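Local coordinates for 2-hydroxyhepta-2,4-diene-1, 7-dioateisomerase (Mycobacterium abscessus, PDB 3R6O), which probably isomerises 2-hydroxyhepta-2,4-diene-1,7-dioate in the catabolism of aromatic compounds, as a magnesium-binding member of the fumarylacetoacetate hydrolase family, at residues A98-P103 with P224-T229; A162-K167 with G183-N188; R193-P198 with V210-G215; V106-F111 with F132-T137. All blocks are in the same frame, centred on the assembly; numbering follows the deposited sequence.

Interaction 1: A98-P103 with P224-T229; sequences APIPEP and PWLFTT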
loop_
_atom_site.group_PDB
_atom_site.type_symbol
_atom_site.label_atom_id
_atom_site.label_comp_id
_atom_site.label_asym_id
_atom_site.label_seq_id
_atom_site.Cartn_x
_atom_site.Cartn_y
_atom_site.Cartn_z
ATOM N N ALA A 98 -11.081 11.599 -7.674
ATOM C CA ALA A 98 -10.613 10.250 -7.898
ATOM C C ALA A 98 -11.821 9.304 -7.734
ATOM O O ALA A 98 -12.489 9.335 -6.703
ATOM C CB ALA A 98 -9.499 9.911 -6.881
ATOM N N PRO A 99 -12.131 8.492 -8.750
ATOM C CA PRO A 99 -13.329 7.634 -8.615
ATOM C C PRO A 99 -13.269 6.618 -7.448
ATOM O O PRO A 99 -14.305 6.339 -6.819
ATOM C CB PRO A 99 -13.404 6.928 -9.975
ATOM C CG PRO A 99 -12.658 7.852 -10.911
ATOM C CD PRO A 99 -11.539 8.384 -10.104
ATOM N N ILE A 100 -12.076 6.075 -7.180
ATOM C CA ILE A 100 -11.804 5.256 -6.005
ATOM C C ILE A 100 -10.864 6.048 -5.092
ATOM O O ILE A 100 -9.644 6.061 -5.299
ATOM C CB ILE A 100 -11.160 3.904 -6.371
ATOM C CG1 ILE A 100 -11.917 3.196 -7.520
ATOM C CG2 ILE A 100 -11.004 3.000 -5.085
ATOM C CD1 ILE A 100 -13.432 2.933 -7.235
ATOM N N PRO A 101 -11.433 6.748 -4.101
ATOM C CA PRO A 101 -10.576 7.693 -3.404
ATOM C C PRO A 101 -9.649 7.045 -2.380
ATOM O O PRO A 101 -8.632 7.629 -2.052
ATOM C CB PRO A 101 -11.543 8.650 -2.717
ATOM C CG PRO A 101 -12.913 8.243 -3.064
ATOM C CD PRO A 101 -12.864 7.015 -3.904
ATOM N N GLU A 102 -9.968 5.844 -1.929
ATOM C CA GLU A 102 -9.208 5.210 -0.812
ATOM C C GLU A 102 -9.040 3.736 -1.097
ATOM O O GLU A 102 -9.582 2.904 -0.358
ATOM C CB GLU A 102 -9.967 5.394 0.519
ATOM C CG GLU A 102 -9.942 6.825 1.057
ATOM C CD GLU A 102 -10.324 6.901 2.526
ATOM O OE1 GLU A 102 -9.851 6.039 3.315
ATOM O OE2 GLU A 102 -11.117 7.804 2.887
ATOM N N PRO A 103 -8.332 3.401 -2.196
ATOM C CA PRO A 103 -8.062 2.010 -2.510
ATOM C C PRO A 103 -7.183 1.409 -1.426
ATOM O O PRO A 103 -6.328 2.125 -0.847
ATOM C CB PRO A 103 -7.274 2.084 -3.833
ATOM C CG PRO A 103 -6.558 3.356 -3.766
ATOM C CD PRO A 103 -7.480 4.315 -2.972
ATOM N N PRO A 224 -11.421 10.421 -15.338
ATOM C CA PRO A 224 -12.540 10.926 -14.530
ATOM C C PRO A 224 -13.610 9.926 -14.079
ATOM O O PRO A 224 -14.471 10.296 -13.269
ATOM C CB PRO A 224 -13.168 12.000 -15.440
ATOM C CG PRO A 224 -12.794 11.604 -16.827
ATOM C CD PRO A 224 -11.424 10.952 -16.706
ATOM N N TRP A 225 -13.602 8.700 -14.595
ATOM C CA TRP A 225 -14.620 7.762 -14.166
ATOM C C TRP A 225 -14.180 6.328 -14.160
ATOM O O TRP A 225 -13.209 5.953 -14.817
ATOM C CB TRP A 225 -15.914 7.955 -14.998
ATOM C CG TRP A 225 -15.766 7.833 -16.493
ATOM C CD1 TRP A 225 -15.524 6.693 -17.193
ATOM C CD2 TRP A 225 -15.908 8.878 -17.476
ATOM N NE1 TRP A 225 -15.453 6.959 -18.532
ATOM C CE2 TRP A 225 -15.703 8.286 -18.740
ATOM C CE3 TRP A 225 -16.170 10.252 -17.406
ATOM C CZ2 TRP A 225 -15.750 9.015 -19.929
ATOM C CZ3 TRP A 225 -16.229 10.978 -18.572
ATOM C CH2 TRP A 225 -16.021 10.360 -19.831
ATOM N N LEU A 226 -14.871 5.531 -13.356
ATOM C CA LEU A 226 -14.780 4.085 -13.434
ATOM C C LEU A 226 -15.685 3.594 -14.532
ATOM O O LEU A 226 -16.903 3.698 -14.432
ATOM C CB LEU A 226 -15.172 3.441 -12.110
ATOM C CG LEU A 226 -15.209 1.919 -12.046
ATOM C CD1 LEU A 226 -13.814 1.359 -12.162
ATOM C CD2 LEU A 226 -15.828 1.453 -10.697
ATOM N N PHE A 227 -15.091 3.041 -15.581
ATOM C CA PHE A 227 -15.861 2.494 -16.707
ATOM C C PHE A 227 -16.091 1.044 -16.352
ATOM O O PHE A 227 -15.128 0.251 -16.310
ATOM C CB PHE A 227 -15.037 2.664 -17.992
ATOM C CG PHE A 227 -15.656 2.055 -19.216
ATOM C CD1 PHE A 227 -16.662 2.714 -19.909
ATOM C CD2 PHE A 227 -15.206 0.844 -19.710
ATOM C CE1 PHE A 227 -17.226 2.160 -21.051
ATOM C CE2 PHE A 227 -15.756 0.297 -20.858
ATOM C CZ PHE A 227 -16.759 0.941 -21.527
ATOM N N THR A 228 -17.314 0.690 -15.990
ATOM C CA THR A 228 -17.560 -0.651 -15.458
ATOM C C THR A 228 -17.567 -1.750 -16.526
ATOM O O THR A 228 -17.757 -1.510 -17.727
ATOM C CB THR A 228 -18.868 -0.752 -14.662
ATOM O OG1 THR A 228 -19.966 -0.602 -15.568
ATOM C CG2 THR A 228 -18.897 0.324 -13.557
ATOM N N THR A 229 -17.341 -2.967 -16.050
ATOM C CA THR A 229 -17.301 -4.142 -16.923
ATOM C C THR A 229 -18.677 -4.555 -17.383
ATOM O O THR A 229 -18.840 -5.167 -18.452
ATOM C CB THR A 229 -16.579 -5.300 -16.222
ATOM O OG1 THR A 229 -17.148 -5.492 -14.913
ATOM C CG2 THR A 229 -15.128 -4.955 -16.037
#
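The indole of Trp225 carries the ring of its own neighbour Pro224 on one face, while Pro99, from the other segment, meets the Trp225 backbone instead of the ring, with Pro99 CG 3.8 Å from Trp225 CA. On the indole face, Pro224 CG stands 3.6 Å above the plane, displaced toward the rim. Trp225 NE1 is hydrogen-bonded to the carbonyl of Lys310. Pro99 CG is also 3.8 Å from Pro224 O, and a cis peptide bond precedes Pro224.

At the next residue, Leu226, the backbone N lies 3.9 Å from Pro99 CB, which places the pyrrolidine alongside strand 226-228. The extended first torsion of Leu226 (chi1 177°) carries its CD2 branch toward Ile100 CD1, 4.5 Å away, a loose apolar touch between methyls. Ile67 of helix 63-67 packs on both of these side chains, and Met185 of the adjoining strand covers Pro99 and Leu226.

The contact is wholly buried and apolar. Here a proline-rich connection, running from helix 70-79 toward strand 106-110, lies over strand 226-228, which sits between strands 25-28 and 181-192 in the central sheet of this FAH-family fold.

Interaction 2: A162-K167 with G183-N188; sequences AVVIGK and GYMLAN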
loop_
_atom_site.group_PDB
_atom_site.type_symbol
_atom_site.label_atom_id
_atom_site.label_comp_id
_atom_site.label_asym_id
_atom_site.label_seq_id
_atom_site.Cartn_x
_atom_site.Cartn_y
_atom_site.Cartn_z
ATOM N N ALA A 162 -5.727 1.657 -15.708
ATOM C CA ALA A 162 -5.891 0.951 -14.433
ATOM C C ALA A 162 -7.107 0.060 -14.463
ATOM O O ALA A 162 -8.154 0.437 -15.006
ATOM C CB ALA A 162 -6.034 1.949 -13.248
ATOM N N VAL A 163 -6.989 -1.099 -13.834
ATOM C CA VAL A 163 -8.175 -1.876 -13.478
ATOM C C VAL A 163 -8.371 -1.758 -11.983
ATOM O O VAL A 163 -7.402 -1.649 -11.181
ATOM C CB VAL A 163 -8.131 -3.372 -13.865
ATOM C CG1 VAL A 163 -8.177 -3.511 -15.361
ATOM C CG2 VAL A 163 -6.920 -4.053 -13.296
ATOM N N VAL A 164 -9.640 -1.794 -11.632
ATOM C CA VAL A 164 -10.088 -1.772 -10.301
ATOM C C VAL A 164 -10.699 -3.131 -9.946
ATOM O O VAL A 164 -11.586 -3.624 -10.648
ATOM C CB VAL A 164 -11.160 -0.692 -10.121
ATOM C CG1 VAL A 164 -11.652 -0.722 -8.713
ATOM C CG2 VAL A 164 -10.607 0.703 -10.459
ATOM N N ILE A 165 -10.300 -3.674 -8.804
ATOM C CA ILE A 165 -10.698 -5.014 -8.405
ATOM C C ILE A 165 -12.073 -4.938 -7.761
ATOM O O ILE A 165 -12.364 -4.024 -6.970
ATOM C CB ILE A 165 -9.687 -5.607 -7.393
ATOM C CG1 ILE A 165 -8.281 -5.702 -7.990
ATOM C CG2 ILE A 165 -10.105 -6.945 -6.885
ATOM C CD1 ILE A 165 -8.173 -6.555 -9.262
ATOM N N GLY A 166 -12.926 -5.888 -8.111
ATOM C CA GLY A 166 -14.313 -5.894 -7.634
ATOM C C GLY A 166 -14.666 -7.048 -6.715
ATOM O O GLY A 166 -15.613 -6.944 -5.957
ATOM N N LYS A 167 -13.916 -8.143 -6.798
ATOM C CA LYS A 167 -14.080 -9.278 -5.919
ATOM C C LYS A 167 -12.716 -9.701 -5.489
ATOM O O LYS A 167 -11.830 -9.783 -6.325
ATOM C CB LYS A 167 -14.703 -10.500 -6.616
ATOM C CG LYS A 167 -16.124 -10.346 -7.083
ATOM C CD LYS A 167 -17.122 -10.205 -5.940
ATOM C CE LYS A 167 -17.109 -11.340 -4.941
ATOM N NZ LYS A 167 -18.168 -11.107 -3.902
ATOM N N GLY A 183 -13.997 -2.687 -13.015
ATOM C CA GLY A 183 -13.951 -1.832 -14.196
ATOM C C GLY A 183 -12.584 -1.205 -14.427
ATOM O O GLY A 183 -11.570 -1.735 -13.972
ATOM N N TYR A 184 -12.579 -0.084 -15.142
ATOM C CA TYR A 184 -11.346 0.495 -15.655
ATOM C C TYR A 184 -11.320 2.005 -15.435
ATOM O O TYR A 184 -12.365 2.671 -15.453
ATOM C CB TYR A 184 -11.220 0.270 -17.156
ATOM C CG TYR A 184 -11.442 -1.106 -17.727
ATOM C CD1 TYR A 184 -10.368 -1.918 -18.069
ATOM C CD2 TYR A 184 -12.711 -1.546 -18.027
ATOM C CE1 TYR A 184 -10.562 -3.161 -18.645
ATOM C CE2 TYR A 184 -12.927 -2.782 -18.618
ATOM C CZ TYR A 184 -11.848 -3.591 -18.931
ATOM O OH TYR A 184 -12.079 -4.810 -19.527
ATOM N N MET A 185 -10.127 2.567 -15.264
ATOM C CA MET A 185 -9.958 4.029 -15.105
ATOM C C MET A 185 -8.691 4.457 -15.826
ATOM O O MET A 185 -7.709 3.687 -15.883
ATOM C CB MET A 185 -9.690 4.429 -13.657
ATOM C CG MET A 185 -10.633 3.956 -12.659
ATOM S SD MET A 185 -10.317 4.918 -11.198
ATOM C CE MET A 185 -8.901 4.105 -10.473
ATOM N N LEU A 186 -8.696 5.690 -16.320
ATOM C CA LEU A 186 -7.466 6.297 -16.820
ATOM C C LEU A 186 -6.621 6.630 -15.594
ATOM O O LEU A 186 -7.154 6.925 -14.521
ATOM C CB LEU A 186 -7.805 7.557 -17.631
ATOM C CG LEU A 186 -6.804 8.112 -18.642
ATOM C CD1 LEU A 186 -6.327 7.014 -19.566
ATOM C CD2 LEU A 186 -7.451 9.312 -19.441
ATOM N N ALA A 187 -5.304 6.531 -15.716
ATOM C CA ALA A 187 -4.434 6.839 -14.607
ATOM C C ALA A 187 -3.092 7.398 -15.089
ATOM O O ALA A 187 -2.777 7.317 -16.278
ATOM C CB ALA A 187 -4.223 5.609 -13.691
ATOM N N ASN A 188 -2.318 7.951 -14.160
ATOM C CA ASN A 188 -0.872 8.294 -14.441
ATOM C C ASN A 188 0.062 7.792 -13.337
ATOM O O ASN A 188 -0.178 8.051 -12.162
ATOM C CB ASN A 188 -0.722 9.794 -14.615
ATOM C CG ASN A 188 0.496 10.160 -15.495
ATOM O OD1 ASN A 188 1.628 9.945 -15.103
ATOM N ND2 ASN A 188 0.237 10.633 -16.708
#
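Met185 runs across Val164 and Ala162 on one face of an antiparallel strand pair, and its side chain can be followed atom by atom. CB lies 4.4 Å from Ala162 CB, its partner in a hydrogen-bonded pair. CG, anti to the carbonyl carbon, reaches 3.9 Å from Val164 CG2. The chain then bends at the sulfur (chi3 -81°), so that SD passes the same methyl and CE ends 3.8 Å from Val164 CG2. That one valine branch therefore supports the outer half of the methionine. Ala187 CB extends the apolar patch, 4.1 Å from Ala162 CB.

On the reverse face Val163 and Tyr184 form the non-hydrogen-bonded pair and lie side by side, with Val163 CG1 meeting the ring at CD1, 3.8 Å away.

Between the faces, Ala162 and Met185 exchange two backbone bonds. Val164 N adds a straight third bond to Gly183 O (172° at the hydrogen), although the donor stands above that carbonyl plane.

Strand 155-165 is flanked across the sheet by strand 279-281, whose Ile279 touches Ala162 and Met185, while strand 226-228 borders the other member of the pair and sends Leu226 onto Val164 and Met185. The Tyr184 ring meets Phe261 of helix 261-269 edge-to-face, and its hydroxyl is hydrogen-bonded to Glu236 N.

Interaction 3: R193-P198 with V210-G215; sequences RDVALP and VVRGKG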
loop_
_atom_site.group_PDB
_atom_site.type_symbol
_atom_site.label_atom_id
_atom_site.label_comp_id
_atom_site.label_asym_id
_atom_site.label_seq_id
_atom_site.Cartn_x
_atom_site.Cartn_y
_atom_site.Cartn_z
ATOM N N ARG A 193 12.140 10.668 -11.009
ATOM C CA ARG A 193 13.116 9.647 -11.399
ATOM C C ARG A 193 14.441 9.803 -10.668
ATOM O O ARG A 193 15.166 8.810 -10.467
ATOM C CB ARG A 193 13.337 9.659 -12.916
ATOM C CG ARG A 193 12.101 9.281 -13.636
ATOM C CD ARG A 193 12.319 8.345 -14.790
ATOM N NE ARG A 193 11.095 8.244 -15.576
ATOM C CZ ARG A 193 10.107 7.367 -15.390
ATOM N NH1 ARG A 193 10.171 6.447 -14.429
ATOM N NH2 ARG A 193 9.053 7.385 -16.205
ATOM N N ASP A 194 14.756 11.042 -10.292
ATOM C CA ASP A 194 15.979 11.354 -9.543
ATOM C C ASP A 194 15.863 10.913 -8.089
ATOM O O ASP A 194 16.825 10.450 -7.507
ATOM C CB ASP A 194 16.362 12.825 -9.653
ATOM C CG ASP A 194 15.225 13.819 -9.305
ATOM O OD1 ASP A 194 14.016 13.504 -9.260
ATOM O OD2 ASP A 194 15.589 15.004 -9.171
ATOM N N VAL A 195 14.665 11.008 -7.520
ATOM C CA VAL A 195 14.405 10.452 -6.202
ATOM C C VAL A 195 14.422 8.910 -6.214
ATOM O O VAL A 195 14.860 8.273 -5.275
ATOM C CB VAL A 195 13.042 10.944 -5.696
ATOM C CG1 VAL A 195 12.678 10.200 -4.437
ATOM C CG2 VAL A 195 13.080 12.498 -5.487
ATOM N N ALA A 196 13.856 8.341 -7.265
ATOM C CA ALA A 196 13.762 6.905 -7.440
ATOM C C ALA A 196 15.118 6.246 -7.631
ATOM O O ALA A 196 15.309 5.139 -7.171
ATOM C CB ALA A 196 12.878 6.587 -8.627
ATOM N N LEU A 197 16.016 6.913 -8.350
ATOM C CA LEU A 197 17.410 6.448 -8.549
ATOM C C LEU A 197 18.405 7.504 -8.123
ATOM O O LEU A 197 19.041 8.159 -8.964
ATOM C CB LEU A 197 17.645 6.073 -10.015
ATOM C CG LEU A 197 16.734 4.933 -10.493
ATOM C CD1 LEU A 197 16.873 4.742 -12.015
ATOM C CD2 LEU A 197 17.041 3.625 -9.778
ATOM N N PRO A 198 18.597 7.660 -6.805
ATOM C CA PRO A 198 19.452 8.730 -6.346
ATOM C C PRO A 198 20.928 8.528 -6.723
ATOM O O PRO A 198 21.698 9.470 -6.618
ATOM C CB PRO A 198 19.250 8.731 -4.818
ATOM C CG PRO A 198 18.838 7.387 -4.493
ATOM C CD PRO A 198 18.050 6.873 -5.686
ATOM N N VAL A 210 12.333 3.369 -5.125
ATOM C CA VAL A 210 11.230 3.405 -6.061
ATOM C C VAL A 210 9.922 3.795 -5.380
ATOM O O VAL A 210 9.132 4.559 -5.939
ATOM C CB VAL A 210 11.090 2.095 -6.869
ATOM C CG1 VAL A 210 9.954 2.213 -7.831
ATOM C CG2 VAL A 210 12.390 1.823 -7.660
ATOM N N VAL A 211 9.673 3.278 -4.170
ATOM C CA VAL A 211 8.517 3.684 -3.411
ATOM C C VAL A 211 8.460 5.196 -3.191
ATOM O O VAL A 211 7.431 5.827 -3.481
ATOM C CB VAL A 211 8.410 2.926 -2.028
ATOM C CG1 VAL A 211 7.338 3.576 -1.134
ATOM C CG2 VAL A 211 8.095 1.448 -2.280
ATOM N N ARG A 212 9.558 5.767 -2.723
ATOM C CA ARG A 212 9.701 7.223 -2.567
ATOM C C ARG A 212 9.384 7.991 -3.851
ATOM O O ARG A 212 8.594 8.951 -3.832
ATOM C CB ARG A 212 11.106 7.600 -2.063
ATOM C CG ARG A 212 11.242 9.056 -1.648
ATOM C CD ARG A 212 12.605 9.317 -1.075
ATOM N NE ARG A 212 12.709 8.827 0.299
ATOM C CZ ARG A 212 13.843 8.594 0.943
ATOM N NH1 ARG A 212 13.803 8.190 2.226
ATOM N NH2 ARG A 212 15.020 8.695 0.311
ATOM N N GLY A 213 9.961 7.522 -4.953
ATOM C CA GLY A 213 9.807 8.189 -6.239
ATOM C C GLY A 213 8.411 8.166 -6.835
ATOM O O GLY A 213 8.039 9.036 -7.586
ATOM N N LYS A 214 7.627 7.179 -6.457
ATOM C CA LYS A 214 6.308 7.037 -7.006
ATOM C C LYS A 214 5.214 7.411 -6.023
ATOM O O LYS A 214 4.028 7.266 -6.345
ATOM C CB LYS A 214 6.127 5.600 -7.460
ATOM C CG LYS A 214 6.816 5.276 -8.782
ATOM C CD LYS A 214 6.670 3.814 -9.164
ATOM C CE LYS A 214 7.441 3.466 -10.456
ATOM N NZ LYS A 214 6.970 4.286 -11.623
ATOM N N GLY A 215 5.594 7.789 -4.813
ATOM C CA GLY A 215 4.636 7.809 -3.694
ATOM C C GLY A 215 4.141 9.146 -3.132
ATOM O O GLY A 215 3.334 9.163 -2.174
HETATM O O HOH W 1 9.071 3.676 -13.569
HETATM O O HOH W 2 15.725 9.349 -2.640
#
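Val195 turns CG1 anti to its backbone N (chi1 171°) and Arg212 sends CG the same way from its own backbone (chi1 -170°), which brings the two atoms to a tight 3.3 Å. The side chains cross at about a right angle, the valine methyl also lying 3.5 Å from Arg212 CD. This is a close pairing of two short helices, 193-196 and 210-214, in the FAH-family fold; the first follows directly on strand 181-192.

The backbones come closest where Ala196 CA lies 4.3 Å from Gly213 CA. Gly213 has no side chain to come between the helices at this point.

On the side toward the metal site the contact turns polar. A water accepts from both Arg193 NH1 and Lys214 NZ, and the two cationic ends that share it reach the carboxylates around them: Lys214 forms a salt bridge with Asp189, a magnesium ligand, and Arg193 with Asp156 and Glu158. Lys214 NZ is also hydrogen-bonded to Thr191 OG1.

Elsewhere along the pair, the Arg212 chain bends at chi3 (-78°), beyond the CG and CD that touch Val195, and this turns the guanidinium toward a second water. Lying at the guanidinium edge and in its plane, that water accepts from Arg212 NH2 at 3.1 Å and donates to Val195 O at 3.0 Å.

Interaction 4: V106-F111 with F132-T137; sequences VIALGF and FMKSPT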
loop_
_atom_site.group_PDB
_atom_site.type_symbol
_atom_site.label_atom_id
_atom_site.label_comp_id
_atom_site.label_asym_id
_atom_site.label_seq_id
_atom_site.Cartn_x
_atom_site.Cartn_y
_atom_site.Cartn_z
ATOM N N VAL A 106 -2.325 0.248 -4.129
ATOM C CA VAL A 106 -2.168 0.648 -5.518
ATOM C C VAL A 106 -0.916 0.022 -6.102
ATOM O O VAL A 106 0.207 0.335 -5.682
ATOM C CB VAL A 106 -2.109 2.165 -5.649
ATOM C CG1 VAL A 106 -2.019 2.579 -7.154
ATOM C CG2 VAL A 106 -3.359 2.767 -4.911
ATOM N N ILE A 107 -1.149 -0.919 -7.003
ATOM C CA ILE A 107 -0.099 -1.656 -7.679
ATOM C C ILE A 107 0.139 -1.002 -9.026
ATOM O O ILE A 107 -0.812 -0.616 -9.704
ATOM C CB ILE A 107 -0.497 -3.122 -7.919
ATOM C CG1 ILE A 107 -0.897 -3.802 -6.610
ATOM C CG2 ILE A 107 0.668 -3.902 -8.643
ATOM C CD1 ILE A 107 0.039 -3.627 -5.521
ATOM N N ALA A 108 1.398 -0.847 -9.409
ATOM C CA ALA A 108 1.758 -0.320 -10.741
ATOM C C ALA A 108 2.763 -1.253 -11.409
ATOM O O ALA A 108 3.751 -1.701 -10.763
ATOM C CB ALA A 108 2.380 1.124 -10.634
ATOM N N LEU A 109 2.561 -1.495 -12.702
ATOM C CA LEU A 109 3.472 -2.332 -13.462
ATOM C C LEU A 109 4.467 -1.498 -14.271
ATOM O O LEU A 109 4.078 -0.585 -15.014
ATOM C CB LEU A 109 2.670 -3.251 -14.369
ATOM C CG LEU A 109 2.532 -4.697 -13.996
ATOM C CD1 LEU A 109 1.783 -4.874 -12.638
ATOM C CD2 LEU A 109 1.815 -5.391 -15.243
ATOM N N GLY A 110 5.747 -1.813 -14.107
ATOM C CA GLY A 110 6.794 -1.353 -15.012
ATOM C C GLY A 110 7.079 -2.334 -16.116
ATOM O O GLY A 110 6.909 -3.535 -15.946
ATOM N N PHE A 111 7.521 -1.807 -17.265
ATOM C CA PHE A 111 7.952 -2.610 -18.380
ATOM C C PHE A 111 6.886 -3.563 -18.910
ATOM O O PHE A 111 7.201 -4.710 -19.256
ATOM C CB PHE A 111 9.213 -3.391 -17.991
ATOM C CG PHE A 111 10.238 -2.533 -17.277
ATOM C CD1 PHE A 111 10.749 -1.406 -17.899
ATOM C CD2 PHE A 111 10.662 -2.850 -15.987
ATOM C CE1 PHE A 111 11.684 -0.588 -17.258
ATOM C CE2 PHE A 111 11.598 -2.063 -15.332
ATOM C CZ PHE A 111 12.112 -0.923 -15.960
ATOM N N PHE A 132 5.503 -2.672 -8.938
ATOM C CA PHE A 132 5.724 -1.527 -8.039
ATOM C C PHE A 132 4.501 -1.299 -7.224
ATOM O O PHE A 132 3.421 -1.784 -7.589
ATOM C CB PHE A 132 5.994 -0.220 -8.796
ATOM C CG PHE A 132 7.192 -0.287 -9.685
ATOM C CD1 PHE A 132 8.422 -0.541 -9.142
ATOM C CD2 PHE A 132 7.067 -0.150 -11.063
ATOM C CE1 PHE A 132 9.580 -0.658 -9.959
ATOM C CE2 PHE A 132 8.214 -0.275 -11.889
ATOM C CZ PHE A 132 9.457 -0.528 -11.323
ATOM N N MET A 133 4.672 -0.517 -6.143
ATOM C CA MET A 133 3.554 -0.086 -5.333
ATOM C C MET A 133 3.614 1.435 -5.156
ATOM O O MET A 133 4.671 2.002 -4.836
ATOM C CB MET A 133 3.502 -0.822 -3.983
ATOM C CG MET A 133 2.066 -1.353 -3.658
ATOM S SD MET A 133 1.947 -2.290 -2.156
ATOM C CE MET A 133 3.209 -3.466 -2.430
ATOM N N LYS A 134 2.476 2.082 -5.398
ATOM C CA LYS A 134 2.245 3.487 -5.065
ATOM C C LYS A 134 1.524 3.680 -3.725
ATOM O O LYS A 134 0.544 3.026 -3.474
ATOM C CB LYS A 134 1.369 4.129 -6.153
ATOM C CG LYS A 134 2.147 4.154 -7.501
ATOM C CD LYS A 134 1.431 4.952 -8.532
ATOM C CE LYS A 134 1.663 6.437 -8.474
ATOM N NZ LYS A 134 3.003 6.877 -9.080
ATOM N N SER A 135 1.958 4.641 -2.917
ATOM C CA SER A 135 1.245 4.954 -1.685
ATOM C C SER A 135 -0.200 5.293 -2.012
ATOM O O SER A 135 -0.438 6.051 -2.972
ATOM C CB SER A 135 1.882 6.150 -1.006
ATOM O OG SER A 135 1.192 6.484 0.163
ATOM N N PRO A 136 -1.159 4.714 -1.265
ATOM C CA PRO A 136 -2.562 5.118 -1.544
ATOM C C PRO A 136 -2.795 6.616 -1.398
ATOM O O PRO A 136 -3.743 7.161 -1.993
ATOM C CB PRO A 136 -3.394 4.338 -0.496
ATOM C CG PRO A 136 -2.542 3.263 -0.032
ATOM C CD PRO A 136 -1.086 3.680 -0.212
ATOM N N THR A 137 -1.954 7.312 -0.645
ATOM C CA THR A 137 -2.183 8.764 -0.472
ATOM C C THR A 137 -1.618 9.593 -1.637
ATOM O O THR A 137 -1.611 10.822 -1.567
ATOM C CB THR A 137 -1.632 9.277 0.840
ATOM O OG1 THR A 137 -0.252 8.934 0.973
ATOM C CG2 THR A 137 -2.463 8.685 2.030
HETATM O O HOH W 3 -0.377 0.656 -2.196
#
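An antiparallel strand pair at the end of the central sheet as formed within this chain, 106-110 with 132-134, joins Ala108 to Phe132 beside the magnesium site. Ala108 and Phe132 form a hydrogen-bonded pair with two quite different bonds. Phe132 N lies 2.7 Å from Ala108 O, nearly along the C=O axis, whereas Ala108 N reaches Phe132 O from 48° above the carbonyl plane. Further along, Lys134 N donates to Val106 O. Beyond that bond a water takes over the bridging: it accepts from Val106 N and donates to Lys134 O, 2.8 Å from each.

The side of the pair bearing Val106, Ala108, Phe132 and Lys134 faces the magnesium site of this FAH-family fold. The Ala108 side chain is about 4 Å from the bound magnesium ion. Lys134 CB packs 3.9 Å from Val106 CG1, after which the chain folds twice (chi3 83°, chi4 78°) and leads NZ away to a salt bridge with the magnesium ligand Asp189 and a hydrogen bond to Lys214 O. Phe132 lays its ring obliquely beside the end of strand 106-110, with CE2 3.6 Å from Gly110 CA; Val210 and Lys214 of helix 210-214 also touch this ring.

On the other face Ile107 CD1 meets Met133 CG at 3.6 Å. The same Met133 CG lies only 3.2 Å from Val106 O, and Met133 also packs against Val211 of the second subunit.

In the fold
Three of the four contacts reach the central sheet, and their chemistry changes with position. Interactions 1 and 2 are wholly buried and share a border, where strand 226-228 adjoins strand 181-192; the first relies on apolar packing, the second on backbone bonds with apolar faces. Interactions 3 and 4 are largely buried but include partly exposed residues, and both touch the second subunit. Interaction 4 repeats the strand pairing in the same sheet, with water and charge added. Interaction 3, about 19 Å from the centre of the chain, pairs helices instead and relies on water bridges and charged ends. It touches interaction 4 through Val210 and Phe132, and lysines from both converge on Asp189 at the magnesium site.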